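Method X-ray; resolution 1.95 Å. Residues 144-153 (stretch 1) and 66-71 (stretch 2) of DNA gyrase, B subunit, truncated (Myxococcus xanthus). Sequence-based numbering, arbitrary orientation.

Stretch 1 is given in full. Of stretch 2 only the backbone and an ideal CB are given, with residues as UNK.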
# COMPACT_ATOMS: atom_id res chain seq x y z
N PRO A 144 -16.71 -19.67 11.85
CA PRO A 144 -15.61 -18.99 12.53
C PRO A 144 -14.94 -17.91 11.67
O PRO A 144 -14.74 -18.11 10.46
CB PRO A 144 -14.61 -20.12 12.82
CG PRO A 144 -15.34 -21.41 12.58
CD PRO A 144 -16.41 -21.09 11.59
N MET A 145 -14.60 -16.80 12.31
CA MET A 145 -13.87 -15.71 11.67
C MET A 145 -12.45 -16.19 11.45
O MET A 145 -11.89 -16.80 12.35
CB MET A 145 -13.83 -14.49 12.59
CG MET A 145 -15.19 -13.92 12.95
SD MET A 145 -15.13 -12.49 14.03
CE MET A 145 -14.42 -11.24 12.96
N PRO A 146 -11.86 -15.93 10.25
CA PRO A 146 -10.46 -16.26 9.99
C PRO A 146 -9.49 -15.71 11.05
O PRO A 146 -8.53 -16.39 11.40
CB PRO A 146 -10.19 -15.59 8.63
CG PRO A 146 -11.51 -15.63 7.97
CD PRO A 146 -12.51 -15.38 9.05
N VAL A 147 -9.74 -14.49 11.52
CA VAL A 147 -9.01 -13.89 12.64
C VAL A 147 -10.11 -13.31 13.51
O VAL A 147 -10.93 -12.53 13.05
CB VAL A 147 -8.06 -12.75 12.21
CG1 VAL A 147 -7.35 -12.13 13.45
CG2 VAL A 147 -7.05 -13.24 11.21
N SER A 148 -10.15 -13.72 14.78
CA SER A 148 -11.24 -13.31 15.66
C SER A 148 -11.14 -11.84 15.99
O SER A 148 -10.06 -11.32 16.26
CB SER A 148 -11.23 -14.16 16.93
OG SER A 148 -12.53 -14.20 17.47
N ALA A 149 -12.27 -11.13 15.92
CA ALA A 149 -12.29 -9.70 16.18
C ALA A 149 -13.72 -9.25 16.38
O ALA A 149 -14.64 -10.02 16.13
CB ALA A 149 -11.65 -8.92 15.00
N GLU A 150 -13.92 -7.99 16.75
CA GLU A 150 -15.28 -7.44 16.91
C GLU A 150 -16.08 -7.60 15.61
O GLU A 150 -17.26 -8.03 15.62
CB GLU A 150 -15.24 -5.95 17.28
CG GLU A 150 -14.67 -5.63 18.64
CD GLU A 150 -14.85 -4.14 19.00
OE1 GLU A 150 -15.65 -3.45 18.33
OE2 GLU A 150 -14.19 -3.68 19.95
N ARG A 151 -15.45 -7.22 14.49
CA ARG A 151 -16.09 -7.33 13.20
C ARG A 151 -15.04 -7.77 12.17
O ARG A 151 -13.83 -7.71 12.42
CB ARG A 151 -16.66 -5.98 12.73
CG ARG A 151 -17.62 -5.33 13.69
CD ARG A 151 -18.50 -4.34 12.98
NE ARG A 151 -19.14 -3.48 13.95
CZ ARG A 151 -19.94 -2.47 13.64
NH1 ARG A 151 -20.18 -2.20 12.36
NH2 ARG A 151 -20.45 -1.71 14.61
N GLY A 152 -15.52 -8.20 11.01
CA GLY A 152 -14.60 -8.54 9.92
C GLY A 152 -15.35 -8.71 8.63
O GLY A 152 -16.58 -8.82 8.62
N VAL A 153 -14.60 -8.74 7.53
CA VAL A 153 -15.20 -8.89 6.23
C VAL A 153 -14.24 -9.75 5.37
O VAL A 153 -13.03 -9.56 5.42
CB VAL A 153 -15.51 -7.52 5.56
CG1 VAL A 153 -14.31 -6.58 5.68
CG2 VAL A 153 -15.96 -7.71 4.10
N UNK A 66 -9.65 -12.26 0.42
CA UNK A 66 -9.01 -11.33 1.35
C UNK A 66 -9.95 -11.17 2.54
O UNK A 66 -11.15 -10.95 2.34
CB UNK A 66 -8.71 -9.98 0.69
N UNK A 67 -9.42 -11.36 3.75
CA UNK A 67 -10.16 -11.09 4.98
C UNK A 67 -9.51 -9.94 5.75
O UNK A 67 -8.28 -9.86 5.81
CB UNK A 67 -10.23 -12.34 5.85
N UNK A 68 -10.34 -9.07 6.33
CA UNK A 68 -9.87 -7.94 7.13
C UNK A 68 -10.68 -7.89 8.42
O UNK A 68 -11.88 -8.05 8.36
CB UNK A 68 -9.99 -6.62 6.36
N UNK A 69 -10.03 -7.65 9.55
CA UNK A 69 -10.74 -7.39 10.81
C UNK A 69 -11.12 -5.94 10.81
O UNK A 69 -10.57 -5.14 10.05
CB UNK A 69 -9.89 -7.74 12.04
N UNK A 70 -12.06 -5.58 11.67
CA UNK A 70 -12.63 -4.24 11.63
C UNK A 70 -13.37 -3.99 12.92
O UNK A 70 -13.75 -4.94 13.62
CB UNK A 70 -13.56 -4.06 10.43
N UNK A 71 -13.58 -2.71 13.25
CA UNK A 71 -14.54 -2.37 14.31
C UNK A 71 -15.71 -1.61 13.71
O UNK A 71 -16.64 -1.25 14.41
CB UNK A 71 -13.88 -1.54 15.41

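Stretch 2 runs antiparallel to Arg 151–Val 153, and its backbone alone fixes the register: position 70 pairs with Arg 151, 69 with Gly 152 and 68 with Val 153. Side chains therefore alternate between two faces of the sheet, and the loop Met 145–Ala 149 covers the face on which Gly 152 has no side chain to offer.

Position 66 has extended angles (-125/128), and its CB points sideways with no atom of stretch 1 within 5.5 Å. Stretch 1 places little restriction here, and many residues compatible with a strand would suit. The deposited residue is Leu 66, whose nearest side-chain atom, Leu 66 CD2, stays 6.1 Å from Val 153 O.

At position 67 the CB again points sideways, 4.1 Å from Pro 146 CG, and the space ahead of it is lined by the Pro 146 ring, the end of Met 145, Val 147 and the bare CA of Gly 152. Such an apolar pocket calls for a large hydrophobic residue, Leu, Met or an aromatic, and its depth favours the longer ones. Phe 67 fills it, with chi1 at 172° (t). Pro 146 CD lies over one face of the ring, 3.8 Å from its centroid in a CH-pi contact, while Met 145 CE approaches the edge, 4.1 Å from Phe 67 CZ. Val 147 CB packs 3.8 Å from Phe 67 CE2. The ring also uses the space left by glycine: an ideal CB on Gly 152 would lie 2.6 Å from Phe 67 CZ, a clash. The backbone contributes as well, Phe 67 CA making a CA-H...O contact of 3.3 Å with Val 153 O.

Position 68 is held by two main-chain bonds, from its N to Val 153 O and from Val 153 N to its O, both 2.9 Å. Its CB shares a face with the Val 153 side chain, so a small or medium apolar residue, Ala, Val or Cys, would suit. It is Cys 68, with CB 4.2 Å from Val 153 CG1.

Position 69 turns its CB to the face bearing the loop, 3.6 Å from Ala 149 CB. A compact residue with a methyl group, Ala, Val or Thr, would fit so close to the loop. Thr 69 adopts chi1 of 54° (p); its CG2 packs 3.5 Å from Ala 149 CB and 3.8 Å from Val 147 CB, while OG1 is hydrogen-bonded elsewhere in the structure.

Position 70 donates its N to Arg 151 O at 2.9 Å and accepts a weak bond from Arg 151 N to its O at 3.0 Å. Its CB lies beside that of Arg 151, where Ser, Thr, Val or Ala would be reasonable. The residue is Ser 70, its CB 4.2 Å from Arg 151 CB.

Position 71 leaves the strand, its CB directed away overall yet 3.9 Å from Glu 150 OE1. The nearby carboxylate would favour Lys or Arg, though polar residues also fit. Arg 71 brings CG within 3.4 Å of Glu 150 OE1, but its guanidinium forms no salt bridge there.

Stretch 2, residues 66-71: LFCTSR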
# COMPACT_ATOMS: atom_id res chain seq x y z
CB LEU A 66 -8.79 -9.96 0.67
CG LEU A 66 -8.14 -8.93 1.62
CD1 LEU A 66 -6.70 -8.80 1.35
CD2 LEU A 66 -8.83 -7.60 1.53
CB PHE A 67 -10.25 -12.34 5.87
CG PHE A 67 -10.83 -12.06 7.24
CD1 PHE A 67 -12.20 -12.04 7.43
CD2 PHE A 67 -10.00 -11.77 8.32
CE1 PHE A 67 -12.76 -11.74 8.68
CE2 PHE A 67 -10.54 -11.48 9.58
CZ PHE A 67 -11.92 -11.47 9.76
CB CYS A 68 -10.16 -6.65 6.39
SG CYS A 68 -9.15 -6.38 4.97
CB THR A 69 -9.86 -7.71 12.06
OG1 THR A 69 -8.62 -6.99 11.97
CG2 THR A 69 -9.58 -9.22 12.15
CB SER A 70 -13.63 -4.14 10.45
OG SER A 70 -14.09 -2.80 10.28
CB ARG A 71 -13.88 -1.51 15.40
CG ARG A 71 -13.10 -2.29 16.47
CD ARG A 71 -11.81 -1.54 16.81
NE ARG A 71 -10.81 -1.84 15.79
CZ ARG A 71 -9.94 -0.97 15.27
NH1 ARG A 71 -9.94 0.30 15.65
NH2 ARG A 71 -9.09 -1.39 14.34
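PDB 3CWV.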